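Local atomic coordinates of uncharacterized protein Atu2452 (Agrobacterium tumefaciens, PDB entry 2R8B), a protein that is of unknown function but belongs to the dienelactone hydrolase family and is probably an alpha/beta-hydrolase acting on ester-like substrates. Residues E197-C202 and G228-R233; M172-P177 and V191-G196; A168-H173 and D238-F243; A103-R108 and F148-N153. One frame throughout, in Å; residues are numbered along the deposited sequence.

Contact 1: residues E197-C202 and G228-R233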
# COMPACT_ATOMS: atom_id res chain seq x y z
N GLU A 197 -4.94 15.18 -10.41
CA GLU A 197 -5.98 15.14 -11.37
C GLU A 197 -5.52 15.15 -12.84
O GLU A 197 -6.35 14.95 -13.72
CB GLU A 197 -7.13 16.07 -11.01
CG GLU A 197 -6.79 17.48 -10.88
CD GLU A 197 -7.88 18.30 -10.20
OE1 GLU A 197 -8.37 17.93 -9.11
OE2 GLU A 197 -8.24 19.35 -10.78
N ARG A 198 -4.22 15.33 -13.12
CA ARG A 198 -3.71 15.27 -14.51
C ARG A 198 -2.56 14.28 -14.66
O ARG A 198 -1.63 14.44 -15.46
CB ARG A 198 -3.33 16.62 -15.04
CG ARG A 198 -4.50 17.35 -15.54
CD ARG A 198 -4.22 18.83 -15.65
NE ARG A 198 -4.57 19.43 -14.39
CZ ARG A 198 -5.55 20.32 -14.23
NH1 ARG A 198 -6.24 20.73 -15.28
NH2 ARG A 198 -5.81 20.80 -13.00
N ASP A 199 -2.73 13.22 -13.90
CA ASP A 199 -1.79 12.18 -13.75
C ASP A 199 -1.96 11.30 -14.96
O ASP A 199 -3.00 10.65 -15.15
CB ASP A 199 -2.15 11.49 -12.46
CG ASP A 199 -1.18 10.44 -12.09
OD1 ASP A 199 -0.45 9.95 -13.00
OD2 ASP A 199 -1.18 10.09 -10.88
N PRO A 200 -0.93 11.27 -15.82
CA PRO A 200 -1.18 10.56 -17.07
C PRO A 200 -1.25 9.04 -16.79
O PRO A 200 -1.69 8.27 -17.63
CB PRO A 200 0.04 10.94 -17.93
CG PRO A 200 1.13 11.16 -16.95
CD PRO A 200 0.48 11.71 -15.70
N ILE A 201 -0.82 8.62 -15.61
CA ILE A 201 -0.85 7.21 -15.30
C ILE A 201 -2.14 6.80 -14.57
O ILE A 201 -2.53 5.62 -14.59
CB ILE A 201 0.41 6.78 -14.51
CG1 ILE A 201 1.61 6.67 -15.48
CG2 ILE A 201 0.20 5.44 -13.85
CD1 ILE A 201 2.95 6.97 -14.86
N CYS A 202 -2.81 7.77 -13.93
CA CYS A 202 -3.95 7.44 -13.09
C CYS A 202 -5.12 8.26 -13.48
O CYS A 202 -5.25 9.41 -13.03
CB CYS A 202 -3.62 7.68 -11.64
SG CYS A 202 -2.10 6.91 -11.24
N GLY A 228 -2.28 18.61 -11.37
CA GLY A 228 -0.91 17.99 -11.40
C GLY A 228 -0.89 16.48 -11.59
O GLY A 228 -1.94 15.85 -11.69
N GLY A 229 0.32 15.91 -11.66
CA GLY A 229 0.56 14.66 -12.36
C GLY A 229 0.74 13.51 -11.41
O GLY A 229 0.07 13.45 -10.39
N HIS A 230 1.67 12.62 -11.74
CA HIS A 230 2.04 11.45 -10.95
C HIS A 230 2.92 11.80 -9.75
O HIS A 230 3.22 10.93 -8.88
CB HIS A 230 2.81 10.47 -11.83
CG HIS A 230 2.76 9.06 -11.35
ND1 HIS A 230 1.58 8.41 -11.02
CD2 HIS A 230 3.75 8.15 -11.17
CE1 HIS A 230 1.84 7.16 -10.67
NE2 HIS A 230 3.15 6.98 -10.74
N GLU A 231 3.38 13.05 -9.69
CA GLU A 231 4.24 13.49 -8.59
C GLU A 231 3.48 13.52 -7.27
O GLU A 231 2.27 13.83 -7.21
CB GLU A 231 4.87 14.86 -8.88
CG GLU A 231 4.02 16.10 -8.50
CD GLU A 231 2.97 16.51 -9.55
OE1 GLU A 231 2.39 17.61 -9.41
OE2 GLU A 231 2.75 15.77 -10.52
N ILE A 232 4.20 13.16 -6.21
CA ILE A 232 3.75 13.41 -4.85
C ILE A 232 3.97 14.88 -4.51
O ILE A 232 5.14 15.31 -4.54
CB ILE A 232 4.57 12.56 -3.90
CG1 ILE A 232 4.13 11.12 -4.00
CG2 ILE A 232 4.48 13.08 -2.46
CD1 ILE A 232 5.09 10.22 -3.24
N ARG A 233 2.90 15.64 -4.22
CA ARG A 233 3.03 17.03 -3.68
C ARG A 233 3.22 17.07 -2.16
O ARG A 233 2.79 16.16 -1.44
CB ARG A 233 1.90 17.96 -4.13
CG ARG A 233 1.95 18.15 -5.61
CD ARG A 233 1.32 19.44 -6.13
NE ARG A 233 1.39 19.38 -7.59
CZ ARG A 233 1.07 20.36 -8.42
NH1 ARG A 233 0.65 21.51 -7.95
NH2 ARG A 233 1.17 20.16 -9.72

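Contact 2: residues M172-P177 and V191-G196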
# COMPACT_ATOMS: atom_id res chain seq x y z
N MSE A 172 -1.04 6.03 -2.50
CA MSE A 172 -0.56 7.20 -3.21
C MSE A 172 -0.57 6.98 -4.70
O MSE A 172 0.21 6.21 -5.23
CB MSE A 172 0.80 7.59 -2.64
CG MSE A 172 0.67 7.79 -1.16
SE MSE A 172 2.25 8.52 -0.37
CE MSE A 172 1.80 10.46 -0.37
N HIS A 173 -1.50 7.64 -5.38
CA HIS A 173 -1.61 7.52 -6.80
C HIS A 173 -1.78 6.04 -7.15
O HIS A 173 -0.93 5.47 -7.79
CB HIS A 173 -0.36 8.10 -7.47
CG HIS A 173 -0.18 9.56 -7.22
ND1 HIS A 173 -0.49 10.53 -8.16
CD2 HIS A 173 0.26 10.24 -6.14
CE1 HIS A 173 -0.25 11.73 -7.66
NE2 HIS A 173 0.21 11.58 -6.44
N PRO A 174 -2.89 5.41 -6.70
CA PRO A 174 -3.23 4.08 -7.17
C PRO A 174 -3.77 4.10 -8.58
O PRO A 174 -4.18 5.16 -9.09
CB PRO A 174 -4.39 3.69 -6.25
CG PRO A 174 -5.04 4.99 -5.98
CD PRO A 174 -3.89 5.90 -5.74
N LEU A 175 -3.81 2.92 -9.21
CA LEU A 175 -4.38 2.70 -10.54
C LEU A 175 -5.01 1.32 -10.43
O LEU A 175 -4.28 0.34 -10.35
CB LEU A 175 -3.27 2.61 -11.57
CG LEU A 175 -3.54 2.69 -13.07
CD1 LEU A 175 -2.56 1.78 -13.85
CD2 LEU A 175 -4.95 2.41 -13.46
N ILE A 176 -6.32 1.22 -10.35
CA ILE A 176 -6.94 -0.11 -10.40
C ILE A 176 -7.90 -0.10 -11.57
O ILE A 176 -8.84 0.70 -11.56
CB ILE A 176 -7.66 -0.47 -9.09
CG1 ILE A 176 -6.66 -0.59 -7.94
CG2 ILE A 176 -8.42 -1.73 -9.22
CD1 ILE A 176 -6.03 -1.93 -7.80
N PRO A 177 -7.65 -0.96 -12.58
CA PRO A 177 -8.34 -1.05 -13.91
C PRO A 177 -9.61 -1.87 -13.97
O PRO A 177 -10.44 -1.73 -14.91
CB PRO A 177 -7.30 -1.72 -14.81
CG PRO A 177 -6.45 -2.57 -13.83
CD PRO A 177 -6.53 -1.93 -12.45
N VAL A 191 -9.06 4.40 5.10
CA VAL A 191 -8.16 4.63 3.99
C VAL A 191 -8.06 6.04 3.43
O VAL A 191 -9.06 6.78 3.31
CB VAL A 191 -8.20 3.51 2.88
CG1 VAL A 191 -9.19 2.41 3.20
CG2 VAL A 191 -8.30 4.07 1.51
N LEU A 192 -6.81 6.38 3.09
CA LEU A 192 -6.47 7.64 2.43
C LEU A 192 -5.99 7.43 1.00
O LEU A 192 -5.02 6.71 0.76
CB LEU A 192 -5.36 8.34 3.20
CG LEU A 192 -4.85 9.60 2.51
CD1 LEU A 192 -5.97 10.53 2.24
CD2 LEU A 192 -3.85 10.28 3.35
N ILE A 193 -6.66 8.05 0.04
CA ILE A 193 -6.15 8.06 -1.32
C ILE A 193 -5.66 9.47 -1.65
O ILE A 193 -6.37 10.46 -1.40
CB ILE A 193 -7.19 7.63 -2.30
CG1 ILE A 193 -7.73 6.24 -1.90
CG2 ILE A 193 -6.57 7.52 -3.68
CD1 ILE A 193 -9.12 5.88 -2.44
N THR A 194 -4.45 9.56 -2.20
CA THR A 194 -3.94 10.83 -2.66
C THR A 194 -3.75 10.68 -4.15
O THR A 194 -3.29 9.65 -4.65
CB THR A 194 -2.55 11.14 -2.04
OG1 THR A 194 -1.57 10.27 -2.63
CG2 THR A 194 -2.52 10.94 -0.49
N ALA A 195 -4.09 11.72 -4.89
CA ALA A 195 -4.11 11.56 -6.33
C ALA A 195 -3.93 12.86 -7.15
O ALA A 195 -4.16 13.98 -6.66
CB ALA A 195 -5.36 10.82 -6.74
N GLY A 196 -3.52 12.71 -8.39
CA GLY A 196 -3.30 13.89 -9.19
C GLY A 196 -4.48 13.99 -10.13
O GLY A 196 -4.99 12.98 -10.63

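Contact 3: residues A168-H173 and D238-F243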
# COMPACT_ATOMS: atom_id res chain seq x y z
N ALA A 168 -5.44 0.50 8.57
CA ALA A 168 -5.31 1.76 7.85
C ALA A 168 -4.47 1.59 6.60
O ALA A 168 -3.54 0.78 6.58
CB ALA A 168 -4.69 2.78 8.71
N ALA A 169 -4.78 2.34 5.56
CA ALA A 169 -3.95 2.24 4.38
C ALA A 169 -3.83 3.58 3.68
O ALA A 169 -4.82 4.31 3.57
CB ALA A 169 -4.51 1.19 3.43
N VAL A 170 -2.63 3.94 3.24
CA VAL A 170 -2.63 5.11 2.39
C VAL A 170 -2.21 4.74 1.00
O VAL A 170 -1.20 4.06 0.79
CB VAL A 170 -1.95 6.35 3.01
CG1 VAL A 170 -1.36 6.06 4.37
CG2 VAL A 170 -0.97 6.98 2.06
N LEU A 171 -3.05 5.09 0.03
CA LEU A 171 -2.76 4.77 -1.35
C LEU A 171 -2.30 6.00 -2.10
O LEU A 171 -3.06 6.94 -2.30
CB LEU A 171 -3.99 4.17 -2.00
CG LEU A 171 -4.60 2.99 -1.23
CD1 LEU A 171 -5.88 2.56 -1.89
CD2 LEU A 171 -3.65 1.80 -1.11
N MSE A 172 -1.04 6.03 -2.50
CA MSE A 172 -0.56 7.20 -3.21
C MSE A 172 -0.57 6.98 -4.70
O MSE A 172 0.21 6.21 -5.23
CB MSE A 172 0.80 7.59 -2.64
CG MSE A 172 0.67 7.79 -1.16
SE MSE A 172 2.25 8.52 -0.37
CE MSE A 172 1.80 10.46 -0.37
N HIS A 173 -1.50 7.64 -5.38
CA HIS A 173 -1.61 7.52 -6.80
C HIS A 173 -1.78 6.04 -7.15
O HIS A 173 -0.93 5.47 -7.79
CB HIS A 173 -0.36 8.10 -7.47
CG HIS A 173 -0.18 9.56 -7.22
ND1 HIS A 173 -0.49 10.53 -8.16
CD2 HIS A 173 0.26 10.24 -6.14
CE1 HIS A 173 -0.25 11.73 -7.66
NE2 HIS A 173 0.21 11.58 -6.44
N ASP A 238 1.41 16.10 3.77
CA ASP A 238 0.66 16.66 4.88
C ASP A 238 -0.50 15.81 5.27
O ASP A 238 -0.62 15.37 6.41
CB ASP A 238 0.18 18.05 4.53
CG ASP A 238 1.31 19.03 4.48
OD1 ASP A 238 2.44 18.69 4.93
OD2 ASP A 238 1.08 20.15 4.01
N ALA A 239 -1.35 15.53 4.31
CA ALA A 239 -2.52 14.71 4.53
C ALA A 239 -2.11 13.34 5.10
O ALA A 239 -2.83 12.78 5.94
CB ALA A 239 -3.33 14.58 3.23
N VAL A 240 -0.95 12.82 4.68
CA VAL A 240 -0.45 11.57 5.22
C VAL A 240 -0.18 11.75 6.71
O VAL A 240 -0.62 10.97 7.53
CB VAL A 240 0.81 11.10 4.54
CG1 VAL A 240 1.37 9.90 5.28
CG2 VAL A 240 0.52 10.68 3.12
N ARG A 241 0.50 12.83 7.06
CA ARG A 241 0.83 13.10 8.44
C ARG A 241 -0.39 13.30 9.31
O ARG A 241 -0.47 12.72 10.39
CB ARG A 241 1.73 14.30 8.55
CG ARG A 241 3.13 13.94 8.63
CD ARG A 241 3.86 15.11 9.25
NE ARG A 241 3.66 16.21 8.34
CZ ARG A 241 4.49 16.52 7.35
NH1 ARG A 241 5.62 15.83 7.22
NH2 ARG A 241 4.19 17.52 6.52
N GLY A 242 -1.33 14.13 8.87
CA GLY A 242 -2.61 14.27 9.55
C GLY A 242 -3.37 12.94 9.67
O GLY A 242 -3.97 12.66 10.72
N PHE A 243 -3.33 12.11 8.62
CA PHE A 243 -4.10 10.86 8.60
C PHE A 243 -3.58 9.83 9.61
O PHE A 243 -4.34 9.33 10.43
CB PHE A 243 -4.16 10.30 7.16
CG PHE A 243 -4.83 8.95 7.04
CD1 PHE A 243 -6.21 8.86 6.91
CD2 PHE A 243 -4.07 7.77 7.03
CE1 PHE A 243 -6.84 7.60 6.78
CE2 PHE A 243 -4.66 6.48 6.90
CZ PHE A 243 -6.05 6.39 6.79

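Contact 4: residues A103-R108 and F148-N153. With SO4 (sulfate ion), chain C.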
# COMPACT_ATOMS: atom_id res chain seq x y z
N ALA A 103 14.30 -2.02 -13.32
CA ALA A 103 13.36 -1.47 -12.32
C ALA A 103 12.52 -2.53 -11.55
O ALA A 103 11.79 -3.33 -12.14
CB ALA A 103 12.48 -0.39 -12.94
N ALA A 104 12.64 -2.52 -10.23
CA ALA A 104 11.90 -3.48 -9.41
C ALA A 104 10.43 -3.07 -9.19
O ALA A 104 10.13 -1.87 -9.02
CB ALA A 104 12.61 -3.67 -8.11
N ARG A 105 9.53 -4.05 -9.22
CA ARG A 105 8.10 -3.83 -8.93
C ARG A 105 7.53 -5.02 -8.21
O ARG A 105 8.21 -6.04 -8.08
CB ARG A 105 7.26 -3.51 -10.18
CG ARG A 105 7.76 -4.09 -11.49
CD ARG A 105 7.08 -3.51 -12.72
NE ARG A 105 5.66 -3.81 -12.67
CZ ARG A 105 4.69 -2.89 -12.59
NH1 ARG A 105 3.41 -3.28 -12.53
NH2 ARG A 105 4.98 -1.59 -12.61
N PHE A 106 6.28 -4.88 -7.76
CA PHE A 106 5.63 -5.92 -6.99
C PHE A 106 4.78 -6.95 -7.75
O PHE A 106 4.24 -7.88 -7.11
CB PHE A 106 4.78 -5.30 -5.89
CG PHE A 106 5.58 -4.77 -4.78
CD1 PHE A 106 5.87 -3.40 -4.70
CD2 PHE A 106 6.10 -5.63 -3.80
CE1 PHE A 106 6.66 -2.88 -3.65
CE2 PHE A 106 6.89 -5.13 -2.76
CZ PHE A 106 7.16 -3.75 -2.69
N PHE A 107 4.62 -6.80 -9.07
CA PHE A 107 3.86 -7.76 -9.92
C PHE A 107 3.99 -7.36 -11.36
O PHE A 107 4.30 -6.22 -11.66
CB PHE A 107 2.38 -7.85 -9.56
CG PHE A 107 1.62 -6.57 -9.76
CD1 PHE A 107 1.67 -5.56 -8.80
CD2 PHE A 107 0.87 -6.38 -10.90
CE1 PHE A 107 0.99 -4.38 -8.96
CE2 PHE A 107 0.20 -5.20 -11.09
CZ PHE A 107 0.26 -4.18 -10.09
N ARG A 108 3.70 -8.27 -12.26
CA ARG A 108 4.04 -8.06 -13.66
C ARG A 108 2.97 -7.39 -14.50
O ARG A 108 1.81 -7.76 -14.47
CB ARG A 108 4.46 -9.37 -14.32
CG ARG A 108 5.08 -9.17 -15.70
CD ARG A 108 5.43 -10.48 -16.39
NE ARG A 108 4.27 -11.12 -17.00
CZ ARG A 108 3.99 -11.06 -18.29
NH1 ARG A 108 2.92 -11.66 -18.77
NH2 ARG A 108 4.79 -10.40 -19.11
N PHE A 148 3.01 3.73 -2.91
CA PHE A 148 3.02 4.74 -3.97
C PHE A 148 2.93 4.05 -5.30
O PHE A 148 3.79 3.18 -5.59
CB PHE A 148 4.34 5.51 -3.95
CG PHE A 148 4.50 6.43 -5.10
CD1 PHE A 148 3.57 7.46 -5.32
CD2 PHE A 148 5.58 6.27 -5.98
CE1 PHE A 148 3.71 8.32 -6.40
CE2 PHE A 148 5.72 7.13 -7.08
CZ PHE A 148 4.79 8.16 -7.30
N SER A 149 1.90 4.40 -6.09
CA SER A 149 1.76 3.94 -7.47
C SER A 149 1.73 2.39 -7.48
O SER A 149 0.79 1.81 -6.91
CB SER A 149 2.95 4.47 -8.28
OG SER A 149 2.65 4.57 -9.66
N ASN A 150 2.74 1.73 -8.06
CA ASN A 150 2.78 0.25 -8.12
C ASN A 150 2.63 -0.42 -6.77
O ASN A 150 2.07 -1.52 -6.70
CB ASN A 150 4.07 -0.26 -8.74
CG ASN A 150 4.20 -1.79 -8.68
OD1 ASN A 150 5.03 -2.34 -7.93
ND2 ASN A 150 3.37 -2.49 -9.47
N GLY A 151 3.13 0.24 -5.73
CA GLY A 151 3.02 -0.23 -4.38
C GLY A 151 1.62 0.03 -3.80
O GLY A 151 1.14 -0.80 -3.01
N ALA A 152 0.97 1.15 -4.15
CA ALA A 152 -0.40 1.34 -3.69
C ALA A 152 -1.30 0.30 -4.37
O ALA A 152 -2.38 -0.06 -3.86
CB ALA A 152 -0.88 2.70 -3.99
N ASN A 153 -0.84 -0.19 -5.52
CA ASN A 153 -1.65 -1.09 -6.33
C ASN A 153 -1.70 -2.48 -5.75
O ASN A 153 -2.78 -3.10 -5.69
CB ASN A 153 -1.20 -1.06 -7.79
CG ASN A 153 -1.39 0.32 -8.42
OD1 ASN A 153 -2.17 1.14 -7.93
ND2 ASN A 153 -0.65 0.61 -9.46
S SO4 C . 1.50 -0.51 -11.85
O1 SO4 C . 0.93 -1.03 -10.61
O2 SO4 C . 2.93 -0.29 -11.63
O3 SO4 C . 1.37 -1.54 -12.87
O4 SO4 C . 0.90 0.77 -12.28

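Contact 1: residues E197-C202 and G228-R233
Asp-199 holds CG anti to its backbone N (chi1 -175°) and His-230 does the same (chi1 -157°), which brings the two CG atoms, and with them carboxylate and imidazole, together between two loops. They form a His-carboxylate hydrogen bond and, with Ser-149, fit the geometry of a Ser-His-Asp triad, consistent with an alpha/beta-hydrolase active site. His-230 ND1 donates to Asp-199 OD2 at 3.2 Å, nearly straight at 169°; the bond meets the syn lone pair of OD2, and that oxygen lies in the plane of the imidazole. A weak second bond runs from His-230 ND1 to Asp-199 OD1, also 3.2 Å.

Asp-199 OD1 closes an Asx turn by accepting Ile-201 N at 3.0 Å, on the anti side and well out of the carboxylate plane, and OD2 shares a further hydrogen bond with His-173. His-230 NE2 makes a weak hydrogen bond to Ser-149 OG. Between the backbones, Arg-198 N donates to Gly-228 O at 2.7 Å. Cys-202 SG lies at the imidazole edge, 4.0 Å from His-230 ND1, and Ile-201 CD1 sits over the centre of one face, 4.0 Å from His-230 CD2.

Contact 2: residues M172-P177 and V191-G196
Met-172 (a selenomethionine) and Thr-194 form a parallel beta bridge at the C-terminal ends of two neighbouring strands of the alpha/beta-hydrolase sheet, the end of the sheet where the presumed active site lies. Met-172 CA and Thr-194 CA are 5.0 Å apart, and both side chains rise from the same face of the sheet. Thr-194 OG1, placed between its backbone N and carbonyl carbon (chi1 72°), comes 3.6 Å from Met-172 CB and is hydrogen-bonded to Glu-236 OE2.

One residue on, the pairing ends with His-173 N bonded to Thr-194 O at 2.8 Å, after which the chain leaves the sheet. The imidazole of His-173 lies over the continuing strand 190-196: one of its faces carries Thr-194 O and Ala-195 CA, both offset toward the rim, the latter in a CH-pi contact. His-173 CE1 reaches Gly-196 N at 3.5 Å. Beyond the strand, His-173 NE2 is hydrogen-bonded to Glu-236 OE1, while ND1 turns to Asp-199, making His-173 a second-shell link to the putative triad; two carboxylates so placed would tend to stabilise a positive ring. Pro-174 then crosses Ile-193 at about a right angle, its CG 3.7 Å from Ile-193 CG2.

Helix 204-217 covers Pro-174 and Ile-193 through Leu-210 and Glu-211, while helix 234-244 packs on Met-172. Strand 143-148 flanks strand 168-172 within the sheet, and strand 220-226 flanks strand 190-196.

Contact 3: residues A168-H173 and D238-F243
Val-240 and Phe-243, one helical turn apart, are the two bumps that helix 238-243 presses onto strand 168-172. Phe-243 CG is anti to its backbone N (chi1 175°), and the ring lies in the hollow between Ala-168 and Val-170, the two residues whose CB atoms face the helix. Phe-243 CE2 is 4.1 Å from Ala-168 CB and 4.0 Å from Ala-169 O. Val-170 CG1 lies against the CD2-CE2 side of the ring, 4.2 Å from Phe-243 CD2, the two side chains sliding past each other in opposite directions.

The second bump is a single methyl. Val-240 CG2 fits a notch between two strand residues, 4.1 Å from Val-170 CG2 and 3.7 Å from the terminal CE of selenomethionine Met-172. Both partners cross Val-240 at about a right angle. Strand and helix run antiparallel, at 177°, with axes 10.3 Å apart, the gap being filled by Val, Phe and selenomethionine side chains.

This is the layered packing of an alpha/beta sandwich, a helix laid on a central sheet. The contact is buried and apolar; with no directed bond between the segments, their fit rests on complementary shape and the exclusion of water.

Contact 4: residues A103-R108 and F148-N153
Arg-105 and Asn-150 meet donor against donor: the amide ND2 of Asn-150 lies over one face of the guanidinium, 3.4 Å from Arg-105 CZ, with the two planes 46° apart. A bound sulfate, probably from the crystallisation liquor, gives both groups an acceptor. Arg-105 NH1 donates to its O3 at 2.7 Å and Arg-105 NH2 to its O2 at 2.6 Å, the anion lying at the guanidinium edge. Asn-150 ND2 donates to sulfate O1 at 3.1 Å, and Asn-153 ND2, one helical turn on, reaches that same oxygen at 2.6 Å.

The other branch of the Asn-150 amide settles which way the group is turned. Asn-150 CG is anti to the backbone N (chi1 174°), extending the amide toward the other segment, where Asn-150 OD1 accepts Phe-106 N on an in-plane lone pair at 2.8 Å and 167°. Arg-105 is braced from the loop that follows its strand by the bond from NE to Phe-107 O at 2.9 Å. Phe-107 then lines the pocket, the edge of its ring 4.1 Å at CZ from Asn-153 CB.

Such an anion-binding site near Ser-149, formed by the end of strand 103-105, the loop after it and the start of helix 150-161, is consistent with a substrate site. Ser-149, with positive phi, Gly-147 and Gly-151 fit the pattern of the GxSxG nucleophile elbow of alpha/beta-hydrolases.

From the N terminus, contact 4 comes first, closing a loop that carries helix 117-138 and strand 143-148 and joining the loop after strand 103-105 to the start of helix 150-161. Contacts 2 and 3 then set out from overlapping residues, 168-177. Contact 2 closes early, at strand 190-196, the neighbour of strand 168-172 in the sheet. Contact 1 opens directly afterwards, spans helix 204-217 and strand 220-226, and closes at 228-233. Contact 3 closes last, at helix 234-244, so its long loop encloses contact 1 completely. Met-172 O, shared by contacts 2 and 3, probably bonds Ser-149 N of contact 4, and Leu-175 N likewise Asn-153 OD1, so the separate loops converge on one presumed active site.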